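PDB 1ZSW: glyoxalase family protein from Bacillus cereus, which is of unknown function but binds a zinc ion and belongs to the glyoxalase/bleomycin resistance protein/dioxygenase superfamily. Local coordinates for residues A[66-71]-A[87-92]; A[74-79]-A[306-311]; A[100-105]-A[184-189]. One frame throughout, in Å; residues are numbered along the deposited sequence. Where two conformers were deposited one is given.

Contact 1. Residues A[66-71]-A[87-92]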
loop_
_atom_site.group_PDB
_atom_site.type_symbol
_atom_site.label_atom_id
_atom_site.label_comp_id
_atom_site.label_asym_id
_atom_site.label_seq_id
_atom_site.Cartn_x
_atom_site.Cartn_y
_atom_site.Cartn_z
ATOM N N PRO A 66 16.801 6.499 11.817
ATOM C CA PRO A 66 16.224 6.269 13.143
ATOM C C PRO A 66 15.660 7.492 13.889
ATOM O O PRO A 66 15.103 7.326 14.976
ATOM C CB PRO A 66 17.393 5.652 13.922
ATOM C CG PRO A 66 18.230 5.002 12.857
ATOM C CD PRO A 66 18.173 5.964 11.723
ATOM N N SER A 67 15.778 8.695 13.319
ATOM C CA SER A 67 15.220 9.896 13.960
ATOM C C SER A 67 13.742 10.135 13.585
ATOM O O SER A 67 13.059 11.000 14.169
ATOM C CB SER A 67 16.046 11.130 13.599
ATOM O OG SER A 67 15.837 11.519 12.255
ATOM N N MET A 68 13.252 9.341 12.631
ATOM C CA MET A 68 11.946 9.546 12.046
ATOM C C MET A 68 11.012 8.407 12.429
ATOM O O MET A 68 11.365 7.267 12.200
ATOM C CB MET A 68 12.162 9.539 10.527
ATOM C CG MET A 68 10.967 9.679 9.693
ATOM S SD MET A 68 11.466 9.673 7.963
ATOM C CE MET A 68 12.768 10.922 7.866
ATOM N N TYR A 69 9.815 8.711 12.967
ATOM C CA TYR A 69 8.808 7.665 13.204
ATOM C C TYR A 69 8.385 7.027 11.893
ATOM O O TYR A 69 8.296 7.694 10.851
ATOM C CB TYR A 69 7.550 8.221 13.862
ATOM C CG TYR A 69 7.487 8.255 15.398
ATOM C CD1 TYR A 69 7.282 9.451 16.072
ATOM C CD2 TYR A 69 7.589 7.085 16.145
ATOM C CE1 TYR A 69 7.189 9.486 17.467
ATOM C CE2 TYR A 69 7.503 7.108 17.543
ATOM C CZ TYR A 69 7.287 8.305 18.187
ATOM O OH TYR A 69 7.206 8.324 19.570
ATOM N N HIS A 70 8.117 5.731 11.968
ATOM C CA HIS A 70 7.506 4.968 10.906
ATOM C C HIS A 70 6.354 4.185 11.559
ATOM O O HIS A 70 6.562 3.316 12.401
ATOM C CB HIS A 70 8.533 4.050 10.205
ATOM C CG HIS A 70 8.045 3.441 8.933
ATOM N ND1 HIS A 70 8.711 2.408 8.296
ATOM C CD2 HIS A 70 6.937 3.692 8.189
ATOM C CE1 HIS A 70 8.052 2.080 7.195
ATOM N NE2 HIS A 70 6.968 2.833 7.115
ATOM N N LEU A 71 5.111 4.526 11.204
ATOM C CA LEU A 71 3.941 3.915 11.808
ATOM C C LEU A 71 3.176 3.049 10.800
ATOM O O LEU A 71 2.970 3.472 9.643
ATOM C CB LEU A 71 2.995 5.019 12.331
ATOM C CG LEU A 71 3.601 6.177 13.132
ATOM C CD1 LEU A 71 2.460 7.043 13.559
ATOM C CD2 LEU A 71 4.354 5.658 14.365
ATOM N N PHE A 87 5.716 7.705 7.277
ATOM C CA PHE A 87 6.949 8.274 7.870
ATOM C C PHE A 87 6.539 9.640 8.350
ATOM O O PHE A 87 5.975 10.416 7.576
ATOM C CB PHE A 87 8.019 8.411 6.777
ATOM C CG PHE A 87 8.462 7.088 6.234
ATOM C CD1 PHE A 87 7.959 6.614 5.012
ATOM C CD2 PHE A 87 9.354 6.301 6.960
ATOM C CE1 PHE A 87 8.365 5.371 4.514
ATOM C CE2 PHE A 87 9.758 5.053 6.467
ATOM C CZ PHE A 87 9.262 4.606 5.247
ATOM N N GLU A 88 6.827 9.946 9.613
ATOM C CA GLU A 88 6.512 11.273 10.129
ATOM C C GLU A 88 7.698 12.175 9.887
ATOM O O GLU A 88 8.791 11.903 10.378
ATOM C CB GLU A 88 6.188 11.272 11.637
ATOM C CG GLU A 88 5.846 12.713 12.105
ATOM C CD GLU A 88 5.929 12.929 13.630
ATOM O OE1 GLU A 88 5.023 13.570 14.207
ATOM O OE2 GLU A 88 6.893 12.457 14.239
ATOM N N ILE A 89 7.475 13.277 9.177
ATOM C CA ILE A 89 8.555 14.219 8.863
ATOM C C ILE A 89 8.018 15.585 9.278
ATOM O O ILE A 89 7.378 16.249 8.496
ATOM C CB ILE A 89 8.915 14.172 7.362
ATOM C CG1 ILE A 89 9.252 12.706 6.976
ATOM C CG2 ILE A 89 10.058 15.175 7.025
ATOM C CD1 ILE A 89 9.790 12.494 5.594
ATOM N N PRO A 90 8.223 15.966 10.554
ATOM C CA PRO A 90 7.609 17.174 11.127
ATOM C C PRO A 90 7.757 18.496 10.363
ATOM O O PRO A 90 6.846 19.327 10.446
ATOM C CB PRO A 90 8.259 17.242 12.530
ATOM C CG PRO A 90 8.438 15.789 12.867
ATOM C CD PRO A 90 8.988 15.225 11.573
ATOM N N LEU A 91 8.848 18.696 9.637
ATOM C CA LEU A 91 9.040 19.965 8.894
ATOM C C LEU A 91 8.678 19.897 7.419
ATOM O O LEU A 91 8.909 20.845 6.674
ATOM C CB LEU A 91 10.468 20.452 9.018
ATOM C CG LEU A 91 10.910 20.776 10.443
ATOM C CD1 LEU A 91 12.343 21.037 10.386
ATOM C CD2 LEU A 91 10.178 21.986 10.975
ATOM N N VAL A 92 8.113 18.770 6.998
ATOM C CA VAL A 92 7.705 18.646 5.603
ATOM C C VAL A 92 6.668 19.678 5.189
ATOM O O VAL A 92 5.839 20.069 5.995
ATOM C CB VAL A 92 7.239 17.185 5.288
ATOM C CG1 VAL A 92 5.844 16.943 5.795
ATOM C CG2 VAL A 92 7.352 16.962 3.760
HETATM O O HOH W 1 9.103 11.567 13.241
#
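H70 and F87 form an antiparallel, non-hydrogen-bonded pair, their CA atoms 4.5 Å apart. One residue on, E88 N donates to Y69 O (3.0 Å, N-H...O angle 162°). Beyond this bond the strands part. A water bridges the two strands here: it accepts from Y69 N and donates to E88 O and E88 OE2. The rings of H70 and F87 stack face to face, centroids 3.9 Å apart and planes 20° apart. CE2 of F87 lies over the centre of the imidazole. H70 reaches this place with CG anti to its backbone N (chi1 -168°), and its NE2 is hydrogen-bonded to S85 OG. M68 packs past the other end of F87: M68 SD is 3.9 Å from F87 CB and 3.9 Å from I89 CG1. Its sulfur stands oblique to the F87 ring, a Met-aromatic contact. Y69 and E88 run side by side, with E88 OE2 at the tyrosine edge, 3.5 Å from Y69 CD1. The other oxygen, E88 OE1, takes the backbone N of A41. Stack and S85 together should restrain rotation of the H70 ring, whose side chain lies about 6 Å from the zinc ion.

Contact 2. Residues A[74-79]-A[306-311]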
loop_
_atom_site.group_PDB
_atom_site.type_symbol
_atom_site.label_atom_id
_atom_site.label_comp_id
_atom_site.label_asym_id
_atom_site.label_seq_id
_atom_site.Cartn_x
_atom_site.Cartn_y
_atom_site.Cartn_z
ATOM N N GLY A 74 -3.040 -1.576 9.892
ATOM C CA GLY A 74 -3.565 -2.651 9.075
ATOM C C GLY A 74 -4.588 -3.444 9.831
ATOM O O GLY A 74 -5.281 -2.914 10.675
ATOM N N ASP A 75 -4.650 -4.718 9.500
ATOM C CA ASP A 75 -5.617 -5.626 10.106
ATOM C C ASP A 75 -5.054 -6.156 11.427
ATOM O O ASP A 75 -4.081 -5.630 11.937
ATOM C CB ASP A 75 -6.038 -6.752 9.131
ATOM C CG ASP A 75 -4.978 -7.823 8.921
ATOM O OD1 ASP A 75 -3.846 -7.620 9.367
ATOM O OD2 ASP A 75 -5.283 -8.867 8.278
ATOM N N LYS A 76 -5.676 -7.208 11.949
ATOM C CA LYS A 76 -5.274 -7.744 13.276
ATOM C C LYS A 76 -3.762 -7.961 13.403
ATOM O O LYS A 76 -3.172 -7.634 14.439
ATOM C CB LYS A 76 -6.010 -9.051 13.554
ATOM C CG LYS A 76 -5.755 -9.638 14.958
ATOM C CD LYS A 76 -6.486 -10.971 15.065
ATOM C CE LYS A 76 -6.202 -11.658 16.390
ATOM N NZ LYS A 76 -6.878 -10.907 17.480
ATOM N N THR A 77 -3.133 -8.485 12.357
ATOM C CA THR A 77 -1.686 -8.775 12.397
ATOM C C THR A 77 -0.852 -7.914 11.440
ATOM O O THR A 77 0.357 -8.116 11.266
ATOM C CB THR A 77 -1.381 -10.253 12.062
ATOM O OG1 THR A 77 -1.828 -10.547 10.734
ATOM C CG2 THR A 77 -2.074 -11.188 13.045
ATOM N N GLY A 78 -1.498 -6.975 10.772
ATOM C CA GLY A 78 -0.766 -6.185 9.800
ATOM C C GLY A 78 -0.397 -7.049 8.616
ATOM O O GLY A 78 0.688 -6.889 8.037
ATOM N N SER A 79 -1.300 -7.931 8.199
ATOM C CA SER A 79 -0.949 -8.906 7.154
ATOM C C SER A 79 -0.729 -8.226 5.786
ATOM O O SER A 79 -1.252 -7.125 5.567
ATOM C CB SER A 79 -1.993 -9.986 7.072
ATOM O OG SER A 79 -3.190 -9.439 6.634
ATOM N N GLY A 306 7.254 -10.416 18.056
ATOM C CA GLY A 306 6.271 -10.068 19.078
ATOM C C GLY A 306 4.995 -10.861 18.968
ATOM O O GLY A 306 4.697 -11.431 17.913
ATOM N N ASP A 307 4.245 -10.903 20.065
ATOM C CA ASP A 307 2.940 -11.551 20.093
ATOM C C ASP A 307 1.879 -10.660 19.458
ATOM O O ASP A 307 1.948 -9.424 19.569
ATOM C CB ASP A 307 2.535 -11.868 21.532
ATOM C CG ASP A 307 2.545 -10.638 22.419
ATOM O OD1 ASP A 307 1.447 -10.159 22.777
ATOM O OD2 ASP A 307 3.646 -10.132 22.743
ATOM N N VAL A 308 0.905 -11.291 18.804
ATOM C CA VAL A 308 -0.259 -10.591 18.244
ATOM C C VAL A 308 -0.969 -9.730 19.297
ATOM O O VAL A 308 -1.438 -8.620 19.007
ATOM C CB VAL A 308 -1.264 -11.591 17.591
ATOM C CG1 VAL A 308 -2.497 -10.879 17.057
ATOM C CG2 VAL A 308 -0.603 -12.373 16.469
ATOM N N GLU A 309 -1.044 -10.224 20.531
ATOM C CA GLU A 309 -1.771 -9.499 21.573
ATOM C C GLU A 309 -1.301 -8.068 21.808
ATOM O O GLU A 309 -2.110 -7.197 22.113
ATOM C CB GLU A 309 -1.797 -10.276 22.899
ATOM C CG GLU A 309 -3.114 -11.001 23.142
ATOM C CD GLU A 309 -4.273 -10.053 23.453
ATOM O OE1 GLU A 309 -5.404 -10.324 22.993
ATOM O OE2 GLU A 309 -4.058 -9.034 24.154
ATOM N N HIS A 310 -0.008 -7.822 21.635
ATOM C CA HIS A 310 0.580 -6.539 22.011
ATOM C C HIS A 310 1.221 -5.750 20.850
ATOM O O HIS A 310 1.920 -4.764 21.079
ATOM C CB HIS A 310 1.565 -6.748 23.170
ATOM C CG HIS A 310 0.898 -7.187 24.436
ATOM N ND1 HIS A 310 0.096 -6.347 25.179
ATOM C CD2 HIS A 310 0.878 -8.384 25.071
ATOM C CE1 HIS A 310 -0.381 -7.002 26.224
ATOM N NE2 HIS A 310 0.080 -8.240 26.181
ATOM N N LEU A 311 0.964 -6.177 19.610
ATOM C CA LEU A 311 1.456 -5.460 18.421
ATOM C C LEU A 311 1.156 -3.987 18.522
ATOM O O LEU A 311 0.030 -3.606 18.855
ATOM C CB LEU A 311 0.774 -5.955 17.148
ATOM C CG LEU A 311 1.175 -7.296 16.541
ATOM C CD1 LEU A 311 0.326 -7.544 15.309
ATOM C CD2 LEU A 311 2.659 -7.361 16.185
HETATM O O HOH W 2 -4.343 -9.252 19.131
#
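K76 and T77 meet V308 and L311 through aliphatic groups, with no ring or carboxylate face between them. The flat group here is the D75 carboxylate, which organises the 74-79 turn behind the contact. S79 N reaches D75 OD1 on its syn side at 2.8 Å, 32° out of the carboxylate plane. S79 OG gives its proton to D75 OD2 from above that plane, and E165 N also bonds D75 OD2. T77 N and G78 N add weak bonds to D75 OD1. The turn so held presents K76 and T77. V308 points toward them. V308 CG1 touches K76 CE at 3.8 Å and also T77 CG2; V308 CG2 touches T77 CG2 at 3.9 Å. The lysine chain crosses the valine at about a right angle. Its bend at chi4 (71°) turns NZ off the extended line of the chain, and NZ forms a salt bridge with E168. L311 CD1 rests against backbone, 3.6 Å from K76 O and 3.7 Å from T77 CA. A water links K76 NZ and V308 O weakly. R55, at the start of strand 55-62, bonds both K76 O and V308 O. The contact thus ties the loop between strands 69-74 and 83-88 to the loop between strand 292-300 and helix 325-330.

Contact 3. Residues A[100-105]-A[184-189]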
loop_
_atom_site.group_PDB
_atom_site.type_symbol
_atom_site.label_atom_id
_atom_site.label_comp_id
_atom_site.label_asym_id
_atom_site.label_seq_id
_atom_site.Cartn_x
_atom_site.Cartn_y
_atom_site.Cartn_z
ATOM N N ASN A 100 2.996 11.808 -12.664
ATOM C CA ASN A 100 4.088 10.914 -12.249
ATOM C C ASN A 100 4.148 10.686 -10.746
ATOM O O ASN A 100 5.163 10.908 -10.077
ATOM C CB ASN A 100 5.430 11.379 -12.840
ATOM C CG ASN A 100 5.472 11.192 -14.346
ATOM O OD1 ASN A 100 4.625 10.525 -14.940
ATOM N ND2 ASN A 100 6.490 11.758 -14.966
ATOM N N ALA A 101 3.026 10.223 -10.245
ATOM C CA ALA A 101 2.883 9.980 -8.795
ATOM C C ALA A 101 1.834 8.903 -8.555
ATOM O O ALA A 101 0.952 8.656 -9.386
ATOM C CB ALA A 101 2.430 11.244 -8.109
ATOM N N ILE A 102 1.990 8.169 -7.458
ATOM C CA ILE A 102 0.906 7.292 -6.951
ATOM C C ILE A 102 -0.084 8.240 -6.300
ATOM O O ILE A 102 0.291 9.051 -5.445
ATOM C CB ILE A 102 1.496 6.276 -5.925
ATOM C CG1 ILE A 102 2.674 5.547 -6.566
ATOM C CG2 ILE A 102 0.370 5.327 -5.442
ATOM C CD1 ILE A 102 3.538 4.843 -5.483
ATOM N N THR A 103 -1.363 8.158 -6.694
ATOM C CA THR A 103 -2.298 9.235 -6.346
ATOM C C THR A 103 -3.552 8.850 -5.544
ATOM O O THR A 103 -4.230 9.741 -5.066
ATOM C CB THR A 103 -2.740 10.048 -7.619
ATOM O OG1 THR A 103 -3.190 9.120 -8.605
ATOM C CG2 THR A 103 -1.559 10.904 -8.132
ATOM N N ARG A 104 -3.884 7.565 -5.401
ATOM C CA ARG A 104 -5.105 7.195 -4.636
ATOM C C ARG A 104 -4.974 5.803 -4.074
ATOM O O ARG A 104 -4.489 4.887 -4.782
ATOM C CB ARG A 104 -6.354 7.279 -5.532
ATOM C CG ARG A 104 -7.652 7.393 -4.749
ATOM C CD ARG A 104 -8.907 7.307 -5.617
ATOM N NE ARG A 104 -8.863 8.085 -6.871
ATOM C CZ ARG A 104 -9.349 9.320 -7.014
ATOM N NH1 ARG A 104 -9.892 9.963 -5.985
ATOM N NH2 ARG A 104 -9.267 9.921 -8.200
ATOM N N ILE A 105 -5.419 5.633 -2.819
ATOM C CA ILE A 105 -5.428 4.334 -2.174
ATOM C C ILE A 105 -6.851 3.812 -2.067
ATOM O O ILE A 105 -7.667 4.408 -1.377
ATOM C CB ILE A 105 -4.869 4.416 -0.751
ATOM C CG1 ILE A 105 -3.532 5.140 -0.747
ATOM C CG2 ILE A 105 -4.724 2.992 -0.162
ATOM C CD1 ILE A 105 -3.026 5.402 0.705
ATOM N N VAL A 184 -5.155 0.553 -6.546
ATOM C CA VAL A 184 -4.209 1.664 -6.252
ATOM C C VAL A 184 -4.047 2.432 -7.552
ATOM O O VAL A 184 -3.890 1.828 -8.574
ATOM C CB VAL A 184 -2.839 1.131 -5.754
ATOM C CG1 VAL A 184 -1.847 2.276 -5.616
ATOM C CG2 VAL A 184 -3.006 0.461 -4.344
ATOM N N GLU A 185 -4.138 3.754 -7.463
ATOM C CA GLU A 185 -4.126 4.622 -8.668
ATOM C C GLU A 185 -2.730 5.203 -8.886
ATOM O O GLU A 185 -2.130 5.804 -7.943
ATOM C CB GLU A 185 -5.093 5.761 -8.425
ATOM C CG GLU A 185 -5.330 6.647 -9.633
ATOM C CD GLU A 185 -6.248 7.773 -9.248
ATOM O OE1 GLU A 185 -7.501 7.529 -9.221
ATOM O OE2 GLU A 185 -5.742 8.880 -8.917
ATOM N N LEU A 186 -2.256 5.057 -10.121
ATOM C CA LEU A 186 -0.960 5.634 -10.579
ATOM C C LEU A 186 -1.312 6.679 -11.653
ATOM O O LEU A 186 -2.067 6.346 -12.570
ATOM C CB LEU A 186 -0.068 4.545 -11.206
ATOM C CG LEU A 186 0.195 3.304 -10.341
ATOM C CD1 LEU A 186 1.152 2.336 -10.992
ATOM C CD2 LEU A 186 0.735 3.709 -8.956
ATOM N N THR A 187 -0.762 7.874 -11.529
ATOM C CA THR A 187 -1.002 8.944 -12.544
ATOM C C THR A 187 0.352 9.139 -13.241
ATOM O O THR A 187 1.369 9.351 -12.579
ATOM C CB THR A 187 -1.495 10.225 -11.857
ATOM O OG1 THR A 187 -2.755 9.965 -11.196
ATOM C CG2 THR A 187 -1.759 11.343 -12.902
ATOM N N VAL A 188 0.375 9.023 -14.562
ATOM C CA VAL A 188 1.632 9.030 -15.280
ATOM C C VAL A 188 1.580 9.855 -16.575
ATOM O O VAL A 188 0.494 10.076 -17.112
ATOM C CB VAL A 188 2.077 7.573 -15.666
ATOM C CG1 VAL A 188 2.385 6.766 -14.388
ATOM C CG2 VAL A 188 1.011 6.844 -16.511
ATOM N N ARG A 189 2.744 10.280 -17.060
ATOM C CA ARG A 189 2.836 10.922 -18.405
ATOM C C ARG A 189 2.703 9.918 -19.532
ATOM O O ARG A 189 2.104 10.223 -20.588
ATOM C CB ARG A 189 4.171 11.649 -18.558
ATOM C CG ARG A 189 4.336 12.847 -17.635
ATOM C CD ARG A 189 3.943 14.195 -18.344
ATOM N NE ARG A 189 4.240 15.346 -17.483
ATOM C CZ ARG A 189 5.418 15.548 -16.899
ATOM N NH1 ARG A 189 6.422 14.711 -17.131
ATOM N NH2 ARG A 189 5.604 16.566 -16.089
#
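V184 forms an antiparallel, non-hydrogen-bonded pair with I105. V184 CG1 meets I102 CG2 at 3.8 Å. The other neighbours of V184 include H31, I34 and L247. E185 follows and points to the opposite face. Its backbone N donates to R104 O, and its O accepts from T103 N, so two residues face one: a classic beta bulge. The E185 side chain extends with CG anti to the backbone N (chi1 -173°) and splits its oxygens between two partners across the contact. E185 OE2 uses its anti lone pair to accept from T103 OG1, 2.6 Å away. E185 OE1 takes R104 NE at 2.8 Å in a salt bridge. It lies at the guanidinium edge, in that plane, yet the donor stands 44° out of the carboxylate plane. In this conformer of R104, NH2 adds a weak bond. From outside the contact, Y135 OH also bonds E185 OE1. These partners should steady the negative charge of a buried carboxylate. L186 returns to the apolar face and lies alongside I102, with L186 CD2 3.6 Å from I102 CG1. The I102 side chain is about 5 Å from that of the zinc ligand H246. T187 pairs with A101 by two backbone bonds, one each way. Its hydroxyl OG1 is 2.8 Å from T103 OG1, which extends the polar row begun by E185. V188 places its CA near the amide oxygen of N100. R189 N donates to that oxygen, N100 OD1, at 2.8 Å, just beyond the strand. N100 and A101 both face T187, a G1 bulge, and N100 has the positive phi (48°) of the first position of such a bulge. The arrangement joins the two glyoxalase-superfamily halves of the chain in one sheet, consistent with the paired modules of the VOC fold.

Overall arrangement
Contact 3 is the buried one. Contact 1 lies at the surface, and contact 2 is partly buried. Contacts 1 and 2 share the hairpin of strands 69-74 and 83-88: the first closes its open end, and the second holds the loop at its turn. Their centres are about 22 Å apart. Contact 3 pairs strands of the other sheet, and its centre is about 29 Å from that of contact 2, across the chain's centre. The chemistry follows the place. Contact 3 combines backbone bonds, a salt bridge and apolar packing. Contact 1 has one backbone bond, an aromatic stack and a bridging water. Contact 2 is chiefly aliphatic, with its firm polar bonds made within the turn or to residues outside the pair.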